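Local coordinates for protein hydrogen peroxide-inducible genes activator (Corynebacterium glutamicum, PDB 6G1D) that probably senses hydrogen peroxide and switches transcription of oxidative-stress genes as a tetrameric LysR-type regulator, pairing a DNA-binding domain with a redox-sensitive regulatory domain, at residues B[13-18]-B[75-80]; B[152-157]-B[167-172]; B[256-261]-B[315-320]. The protein carries 1 engineered substitution. All coordinates share one frame; numbering follows the deposited sequence. Where two conformers were deposited one is given.

Interaction 1: B[13-18]-B[75-80]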
loop_
_atom_site.group_PDB
_atom_site.type_symbol
_atom_site.label_atom_id
_atom_site.label_comp_id
_atom_site.label_asym_id
_atom_site.label_seq_id
_atom_site.Cartn_x
_atom_site.Cartn_y
_atom_site.Cartn_z
ATOM N N ALA B 13 -18.767 27.361 -22.980
ATOM C CA ALA B 13 -17.917 28.559 -22.843
ATOM C C ALA B 13 -18.140 29.236 -21.505
ATOM O O ALA B 13 -17.210 29.687 -20.862
ATOM C CB ALA B 13 -18.128 29.550 -23.994
ATOM N N GLN B 14 -19.387 29.308 -21.065
ATOM C CA GLN B 14 -19.672 29.911 -19.774
ATOM C C GLN B 14 -19.119 29.096 -18.642
ATOM O O GLN B 14 -18.589 29.643 -17.683
ATOM C CB GLN B 14 -21.193 30.101 -19.612
ATOM C CG GLN B 14 -21.723 31.269 -20.461
ATOM C CD GLN B 14 -23.218 31.216 -20.696
ATOM O OE1 GLN B 14 -23.924 30.266 -20.309
ATOM N NE2 GLN B 14 -23.715 32.281 -21.300
ATOM N N LEU B 15 -19.243 27.776 -18.737
ATOM C CA LEU B 15 -18.689 26.893 -17.726
ATOM C C LEU B 15 -17.177 26.993 -17.671
ATOM O O LEU B 15 -16.618 26.985 -16.562
ATOM C CB LEU B 15 -19.148 25.454 -17.937
ATOM C CG LEU B 15 -20.669 25.212 -17.718
ATOM C CD1 LEU B 15 -20.973 23.737 -17.961
ATOM C CD2 LEU B 15 -21.101 25.614 -16.337
ATOM N N ARG B 16 -16.507 27.080 -18.834
ATOM C CA ARG B 16 -15.042 27.250 -18.853
ATOM C C ARG B 16 -14.661 28.531 -18.128
ATOM O O ARG B 16 -13.751 28.538 -17.301
ATOM C CB ARG B 16 -14.472 27.255 -20.276
ATOM C CG ARG B 16 -14.491 25.845 -20.884
ATOM C CD ARG B 16 -13.698 25.573 -22.146
ATOM N NE ARG B 16 -14.466 25.800 -23.373
ATOM C CZ ARG B 16 -15.163 24.897 -24.085
ATOM N NH1 ARG B 16 -15.233 23.587 -23.767
ATOM N NH2 ARG B 16 -15.778 25.318 -25.199
ATOM N N THR B 17 -15.376 29.617 -18.389
ATOM C CA THR B 17 -15.126 30.857 -17.672
ATOM C C THR B 17 -15.240 30.696 -16.169
ATOM O O THR B 17 -14.369 31.139 -15.431
ATOM C CB THR B 17 -16.048 32.003 -18.164
ATOM O OG1 THR B 17 -15.601 32.449 -19.421
ATOM C CG2 THR B 17 -16.035 33.194 -17.215
ATOM N N PHE B 18 -16.321 30.086 -15.719
ATOM C CA PHE B 18 -16.516 29.872 -14.272
ATOM C C PHE B 18 -15.375 29.053 -13.655
ATOM O O PHE B 18 -14.818 29.416 -12.630
ATOM C CB PHE B 18 -17.873 29.166 -14.051
ATOM C CG PHE B 18 -18.100 28.635 -12.678
ATOM C CD1 PHE B 18 -17.784 29.387 -11.544
ATOM C CD2 PHE B 18 -18.680 27.376 -12.497
ATOM C CE1 PHE B 18 -18.034 28.886 -10.283
ATOM C CE2 PHE B 18 -18.893 26.879 -11.236
ATOM C CZ PHE B 18 -18.569 27.643 -10.144
ATOM N N PRO B 75 -17.608 21.165 -8.981
ATOM C CA PRO B 75 -17.413 19.786 -9.490
ATOM C C PRO B 75 -18.350 19.361 -10.611
ATOM O O PRO B 75 -17.977 18.587 -11.488
ATOM C CB PRO B 75 -17.592 18.888 -8.269
ATOM C CG PRO B 75 -17.944 19.785 -7.119
ATOM C CD PRO B 75 -17.673 21.200 -7.503
ATOM N N PHE B 76 -19.561 19.878 -10.612
ATOM C CA PHE B 76 -20.520 19.546 -11.682
ATOM C C PHE B 76 -20.131 20.246 -12.980
ATOM O O PHE B 76 -20.267 19.669 -14.064
ATOM C CB PHE B 76 -21.953 19.844 -11.235
ATOM C CG PHE B 76 -22.384 19.009 -10.044
ATOM C CD1 PHE B 76 -22.781 17.673 -10.205
ATOM C CD2 PHE B 76 -22.335 19.541 -8.751
ATOM C CE1 PHE B 76 -23.134 16.905 -9.109
ATOM C CE2 PHE B 76 -22.703 18.765 -7.658
ATOM C CZ PHE B 76 -23.099 17.449 -7.826
ATOM N N ALA B 77 -19.626 21.477 -12.873
ATOM C CA ALA B 77 -19.123 22.204 -14.033
ATOM C C ALA B 77 -17.924 21.460 -14.619
ATOM O O ALA B 77 -17.873 21.196 -15.813
ATOM C CB ALA B 77 -18.741 23.628 -13.653
ATOM N N LYS B 78 -16.967 21.099 -13.767
ATOM C CA LYS B 78 -15.810 20.289 -14.210
ATOM C C LYS B 78 -16.201 18.990 -14.876
ATOM O O LYS B 78 -15.627 18.652 -15.893
ATOM C CB LYS B 78 -14.844 20.014 -13.060
ATOM C CG LYS B 78 -13.986 21.245 -12.833
ATOM C CD LYS B 78 -13.752 21.833 -11.449
ATOM C CE LYS B 78 -12.399 21.569 -10.765
ATOM N NZ LYS B 78 -12.405 20.199 -10.203
ATOM N N SER B 79 -17.163 18.249 -14.331
ATOM C CA SER B 79 -17.614 16.995 -14.976
ATOM C C SER B 79 -18.128 17.245 -16.384
ATOM O O SER B 79 -17.896 16.432 -17.273
ATOM C CB SER B 79 -18.717 16.295 -14.191
ATOM O OG SER B 79 -18.367 16.182 -12.839
ATOM N N THR B 80 -18.827 18.360 -16.581
ATOM C CA THR B 80 -19.376 18.676 -17.891
ATOM C C THR B 80 -18.260 18.929 -18.910
ATOM O O THR B 80 -18.280 18.390 -20.022
ATOM C CB THR B 80 -20.348 19.880 -17.819
ATOM O OG1 THR B 80 -21.297 19.680 -16.748
ATOM C CG2 THR B 80 -21.081 20.042 -19.148
#
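Leu15 directs its CG anti to its own carbonyl carbon (chi1 -67°), which carries the branched end to segment 75-80 of helix 68-95, while Phe18, one turn on, has its CG anti to the backbone N (chi1 168°) and lays its ring beside the same target, Ala77. The leucine fork is divided: CD2 meets Ala77 CB at 4.1 Å, and CD1 rests against Thr80 CG2 at 3.9 Å, the two side chains roughly perpendicular. Phe18 CD2 reaches Ala77 CB at 3.9 Å, the methyl coming obliquely to the ring. Alanine suits this spot because its small methyl lets the backbones close to 6.0 Å between Leu15 CA and Ala77 CA. In LysR-type regulators this packing joins the first helix of the winged helix-turn-helix domain to the long linker helix, here 68-95, through which two subunits pair; Phe87 of the second subunit also packs on Leu15 and Ala77. Phe18 further touches Leu48 of helix 38-52. Thr80 can serve an apolar contact because its hydroxyl turns back to its own helix: OG1 donates to Phe76 O at 2.9 Å, from the face of that carbonyl opposite to the one used by Thr80 N.

Interaction 2: B[152-157]-B[167-172]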
loop_
_atom_site.group_PDB
_atom_site.type_symbol
_atom_site.label_atom_id
_atom_site.label_comp_id
_atom_site.label_asym_id
_atom_site.label_seq_id
_atom_site.Cartn_x
_atom_site.Cartn_y
_atom_site.Cartn_z
ATOM N N VAL B 152 -5.177 -1.997 -24.932
ATOM C CA VAL B 152 -4.356 -3.150 -25.290
ATOM C C VAL B 152 -3.222 -3.271 -24.268
ATOM O O VAL B 152 -2.873 -2.293 -23.617
ATOM C CB VAL B 152 -3.759 -3.043 -26.705
ATOM C CG1 VAL B 152 -4.822 -3.118 -27.745
ATOM C CG2 VAL B 152 -2.948 -1.779 -26.881
ATOM N N ALA B 153 -2.662 -4.472 -24.146
ATOM C CA ALA B 153 -1.527 -4.686 -23.276
ATOM C C ALA B 153 -0.463 -5.499 -24.004
ATOM O O ALA B 153 -0.761 -6.538 -24.590
ATOM C CB ALA B 153 -1.977 -5.378 -22.015
ATOM N N MET B 154 0.758 -5.071 -23.862
ATOM C CA MET B 154 1.870 -5.762 -24.412
ATOM C C MET B 154 2.548 -6.546 -23.294
ATOM O O MET B 154 3.060 -5.980 -22.414
ATOM C CB MET B 154 2.811 -4.765 -25.045
ATOM C CG MET B 154 4.003 -5.360 -25.731
ATOM S SD MET B 154 5.088 -4.138 -26.472
ATOM C CE MET B 154 6.535 -5.055 -26.518
ATOM N N MET B 155 2.499 -7.852 -23.339
ATOM C CA MET B 155 3.060 -8.701 -22.304
ATOM C C MET B 155 3.571 -9.982 -22.902
ATOM O O MET B 155 3.329 -10.267 -24.082
ATOM C CB MET B 155 1.968 -9.012 -21.252
ATOM C CG MET B 155 0.852 -9.890 -21.766
ATOM S SD MET B 155 -0.560 -9.890 -20.605
ATOM C CE MET B 155 -1.348 -8.466 -21.320
ATOM N N ALA B 156 4.083 -10.863 -22.044
ATOM C CA ALA B 156 4.445 -12.216 -22.465
ATOM C C ALA B 156 3.206 -13.100 -22.609
ATOM O O ALA B 156 2.221 -12.948 -21.874
ATOM C CB ALA B 156 5.437 -12.835 -21.510
ATOM N N LEU B 157 3.249 -13.987 -23.597
ATOM C CA LEU B 157 2.194 -14.930 -23.842
ATOM C C LEU B 157 2.607 -16.313 -23.361
ATOM O O LEU B 157 3.802 -16.615 -23.343
ATOM C CB LEU B 157 1.929 -15.002 -25.346
ATOM C CG LEU B 157 1.476 -13.724 -26.022
ATOM C CD1 LEU B 157 1.009 -14.093 -27.437
ATOM C CD2 LEU B 157 0.389 -13.007 -25.254
ATOM N N ILE B 167 -2.432 -11.332 -29.984
ATOM C CA ILE B 167 -1.735 -11.234 -31.261
ATOM C C ILE B 167 -0.251 -11.500 -30.970
ATOM O O ILE B 167 0.366 -10.688 -30.290
ATOM C CB ILE B 167 -1.875 -9.842 -31.918
ATOM C CG1 ILE B 167 -3.340 -9.458 -32.094
ATOM C CG2 ILE B 167 -1.233 -9.873 -33.302
ATOM C CD1 ILE B 167 -3.548 -8.007 -32.498
ATOM N N PRO B 168 0.304 -12.626 -31.453
ATOM C CA PRO B 168 1.733 -12.872 -31.250
ATOM C C PRO B 168 2.557 -11.828 -31.998
ATOM O O PRO B 168 2.235 -11.504 -33.169
ATOM C CB PRO B 168 1.964 -14.260 -31.903
ATOM C CG PRO B 168 0.626 -14.828 -32.196
ATOM C CD PRO B 168 -0.342 -13.711 -32.220
ATOM N N LEU B 169 3.569 -11.275 -31.342
ATOM C CA LEU B 169 4.403 -10.234 -31.982
ATOM C C LEU B 169 5.750 -10.795 -32.389
ATOM O O LEU B 169 6.094 -10.789 -33.567
ATOM C CB LEU B 169 4.565 -9.028 -31.074
ATOM C CG LEU B 169 3.252 -8.326 -30.670
ATOM C CD1 LEU B 169 3.532 -7.216 -29.702
ATOM C CD2 LEU B 169 2.570 -7.773 -31.913
ATOM N N TYR B 170 6.503 -11.291 -31.415
ATOM C CA TYR B 170 7.845 -11.824 -31.662
ATOM C C TYR B 170 8.342 -12.657 -30.475
ATOM O O TYR B 170 7.809 -12.539 -29.370
ATOM C CB TYR B 170 8.818 -10.672 -31.924
ATOM C CG TYR B 170 8.770 -9.580 -30.874
ATOM C CD1 TYR B 170 9.492 -9.665 -29.695
ATOM C CD2 TYR B 170 7.984 -8.447 -31.062
ATOM C CE1 TYR B 170 9.442 -8.674 -28.747
ATOM C CE2 TYR B 170 7.926 -7.449 -30.099
ATOM C CZ TYR B 170 8.662 -7.562 -28.955
ATOM O OH TYR B 170 8.588 -6.560 -28.040
ATOM N N ASP B 171 9.359 -13.472 -30.733
ATOM C CA ASP B 171 10.180 -14.102 -29.699
ATOM C C ASP B 171 11.445 -13.262 -29.455
ATOM O O ASP B 171 12.176 -12.938 -30.399
ATOM C CB ASP B 171 10.580 -15.507 -30.139
ATOM C CG ASP B 171 9.433 -16.454 -30.136
ATOM O OD1 ASP B 171 8.562 -16.340 -29.261
ATOM O OD2 ASP B 171 9.391 -17.361 -30.994
ATOM N N GLU B 172 11.659 -12.879 -28.208
ATOM C CA GLU B 172 12.795 -12.037 -27.844
ATOM C C GLU B 172 13.767 -12.878 -27.045
ATOM O O GLU B 172 13.397 -13.407 -25.975
ATOM C CB GLU B 172 12.345 -10.867 -26.994
ATOM C CG GLU B 172 13.466 -9.992 -26.485
ATOM C CD GLU B 172 12.980 -8.714 -25.844
ATOM O OE1 GLU B 172 11.804 -8.680 -25.382
ATOM O OE2 GLU B 172 13.795 -7.745 -25.792
#
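Leu157 and Met154 bridge to the segment 167-172 although a third strand, 267-287, runs between the two segments in the mixed sheet of the regulatory domain, which has the periplasmic-binding-protein fold. Side chains of 152-157 make the bridge, meeting side chains at Leu169 and Tyr170 but backbone at Ile167 and Pro168. Strand 164-179 carries a classic beta bulge here, Leu169 and Tyr170 both facing Ile282 of the middle strand. At the start, Ile167 offers mainly its backbone, its carbonyl O lying 4.5 Å from Leu157 CD1. The same methyl settles against Pro168 CA at 4.1 Å; proline, with no N-H to give to a sheet partner, suits this exposed place. Leu169 is the first bulge residue, and its psi of -60° departs from the extended strand. Its CB faces the other segment, and CD1 meets Met154 CG at 4.4 Å, while Ala300 of helix 293-316 packs on it as well. Tyr170, on which Phe307 stacks, has its CG between the backbone N and the carbonyl carbon (chi1 51°), which swings the ring toward Met154. That methionine stretches out to meet it, CG anti to the backbone N (chi1 -177°) and the chain extended beyond; a long, unbranched side chain suits a reach that starts 9.1 Å apart, from Met154 CA to Leu169 CA. The 3.0 Å from Met154 CE to Tyr170 OH is too short to be trusted. The methionine runs across the tyrosine, with Met154 CE approaching the ring obliquely, 4.1 Å from Tyr170 CZ.

Interaction 3: B[256-261]-B[315-320]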
loop_
_atom_site.group_PDB
_atom_site.type_symbol
_atom_site.label_atom_id
_atom_site.label_comp_id
_atom_site.label_asym_id
_atom_site.label_seq_id
_atom_site.Cartn_x
_atom_site.Cartn_y
_atom_site.Cartn_z
ATOM N N SER B 256 16.435 -6.534 -26.029
ATOM C CA SER B 256 16.062 -5.117 -26.226
ATOM C C SER B 256 16.580 -4.237 -25.117
ATOM O O SER B 256 16.762 -3.054 -25.331
ATOM C CB SER B 256 14.543 -4.922 -26.381
ATOM O OG SER B 256 13.863 -5.259 -25.177
ATOM N N ALA B 257 16.826 -4.790 -23.925
ATOM C CA ALA B 257 17.415 -4.018 -22.838
ATOM C C ALA B 257 18.910 -3.640 -23.024
ATOM O O ALA B 257 19.413 -2.736 -22.335
ATOM C CB ALA B 257 17.242 -4.726 -21.504
ATOM N N ILE B 258 19.612 -4.340 -23.895
ATOM C CA ILE B 258 21.081 -4.214 -23.990
ATOM C C ILE B 258 21.585 -2.781 -24.044
ATOM O O ILE B 258 22.399 -2.393 -23.213
ATOM C CB ILE B 258 21.633 -5.121 -25.104
ATOM C CG1 ILE B 258 21.580 -6.587 -24.642
ATOM C CG2 ILE B 258 23.073 -4.771 -25.475
ATOM C CD1 ILE B 258 21.742 -7.591 -25.752
ATOM N N PRO B 259 21.077 -1.956 -24.983
ATOM C CA PRO B 259 21.692 -0.627 -25.079
ATOM C C PRO B 259 21.422 0.251 -23.886
ATOM O O PRO B 259 22.117 1.228 -23.689
ATOM C CB PRO B 259 21.043 -0.003 -26.326
ATOM C CG PRO B 259 20.402 -1.119 -27.051
ATOM C CD PRO B 259 20.091 -2.203 -26.051
ATOM N N TRP B 260 20.381 -0.061 -23.123
ATOM C CA TRP B 260 19.923 0.802 -22.029
ATOM C C TRP B 260 20.451 0.402 -20.670
ATOM O O TRP B 260 20.502 1.220 -19.793
ATOM C CB TRP B 260 18.381 0.805 -22.007
ATOM C CG TRP B 260 17.831 1.299 -23.292
ATOM C CD1 TRP B 260 17.382 0.555 -24.312
ATOM C CD2 TRP B 260 17.788 2.659 -23.728
ATOM N NE1 TRP B 260 16.990 1.368 -25.372
ATOM C CE2 TRP B 260 17.192 2.669 -25.002
ATOM C CE3 TRP B 260 18.127 3.869 -23.130
ATOM C CZ2 TRP B 260 17.024 3.838 -25.738
ATOM C CZ3 TRP B 260 17.922 5.051 -23.856
ATOM C CH2 TRP B 260 17.391 5.018 -25.157
ATOM N N GLU B 261 20.791 -0.876 -20.522
ATOM C CA GLU B 261 21.167 -1.448 -19.235
ATOM C C GLU B 261 22.569 -2.060 -19.196
ATOM O O GLU B 261 23.178 -2.067 -18.131
ATOM C CB GLU B 261 20.153 -2.554 -18.845
ATOM C CG GLU B 261 18.674 -2.178 -18.840
ATOM C CD GLU B 261 18.242 -1.120 -17.805
ATOM O OE1 GLU B 261 19.087 -0.696 -16.990
ATOM O OE2 GLU B 261 17.026 -0.704 -17.810
ATOM N N ALA B 315 22.359 -4.687 -31.590
ATOM C CA ALA B 315 23.470 -5.098 -32.440
ATOM C C ALA B 315 24.480 -3.980 -32.654
ATOM O O ALA B 315 25.661 -4.258 -32.762
ATOM C CB ALA B 315 22.943 -5.612 -33.778
ATOM N N SER B 316 24.032 -2.719 -32.688
ATOM C CA SER B 316 24.922 -1.575 -32.877
ATOM C C SER B 316 25.908 -1.362 -31.728
ATOM O O SER B 316 26.891 -0.664 -31.891
ATOM C CB SER B 316 24.109 -0.292 -33.113
ATOM O OG SER B 316 23.678 0.286 -31.876
ATOM N N THR B 317 25.648 -1.934 -30.557
ATOM C CA THR B 317 26.553 -1.756 -29.422
ATOM C C THR B 317 27.824 -2.569 -29.576
ATOM O O THR B 317 28.778 -2.326 -28.871
ATOM C CB THR B 317 25.929 -2.188 -28.085
ATOM O OG1 THR B 317 25.623 -3.577 -28.141
ATOM C CG2 THR B 317 24.674 -1.396 -27.798
ATOM N N GLY B 318 27.813 -3.572 -30.440
ATOM C CA GLY B 318 28.943 -4.495 -30.582
ATOM C C GLY B 318 28.810 -5.741 -29.736
ATOM O O GLY B 318 29.620 -6.667 -29.906
ATOM N N ILE B 319 27.797 -5.796 -28.859
ATOM C CA ILE B 319 27.611 -6.920 -27.955
ATOM C C ILE B 319 27.017 -8.033 -28.807
ATOM O O ILE B 319 26.064 -7.819 -29.542
ATOM C CB ILE B 319 26.703 -6.487 -26.777
ATOM C CG1 ILE B 319 27.521 -5.542 -25.870
ATOM C CG2 ILE B 319 26.150 -7.683 -26.018
ATOM C CD1 ILE B 319 26.717 -4.724 -24.889
ATOM N N THR B 320 27.608 -9.232 -28.720
ATOM C CA THR B 320 27.228 -10.329 -29.591
ATOM C C THR B 320 25.915 -10.862 -29.071
ATOM O O THR B 320 25.765 -11.006 -27.867
ATOM C CB THR B 320 28.301 -11.435 -29.583
ATOM O OG1 THR B 320 29.540 -10.857 -29.988
ATOM C CG2 THR B 320 27.963 -12.598 -30.546
#
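Ile258 CG2 is the centre of the contact, touching Ile319 CD1 at 3.7 Å and Thr317 OG1 at 3.9 Å; beta-branching suits Ile258, since the branch at CB presents this methyl to both. The two isoleucine side chains lie alongside each other, running opposite ways, whereas Ile258 and Thr317 cross at about a right angle. Beside them Thr317 CG2 lies 4.1 Å from Pro259 CA: the methyl goes to the proline, while the oxygen, although it brushes Ile258 CG2, is bonded within its own turn. That turn is an ST turn: Ile319 N donates to Thr317 OG1 over 3.2 Å, nearly straight at 163°, and the bond probably helps to hold Ile319 facing Ile258. The same OG1 is also hydrogen-bonded to Ala314 O, which ties it back to helix 293-316. Gly318 follows with a phi of 94°, a conformation open to glycine because it has no CB to press on the Thr317 carbonyl O; here the chain leaves the helix. On the other side, Ala257 O accepts from both Trp260 N and Glu261 N, shaping the short helix 258-261 of the regulatory domain. Farther out, Ile175 of strand 164-179 packs on both Ile258 and Ile319, and Leu313 packs on Pro259.

In the fold
The three contacts follow one another along the chain. Interaction 1 belongs to the DNA-binding end and lies on the opposite side of the chain's centre from the other two: its centre is about 42 Å from that of interaction 2 and about 51 Å from that of interaction 3. Interactions 2 and 3 share the regulatory domain, with centres about 21 Å apart, and they meet where Glu172 OE2 and Ser256 OG lie 2.6 Å apart, probably hydrogen-bonded. Strand 164-179 holds a segment of interaction 2 and packs through Ile175 on interaction 3; helix 293-316 leads into a segment of interaction 3 and packs through Ala300 on interaction 2. Helix 68-95 carries the chain from interaction 1 toward this domain.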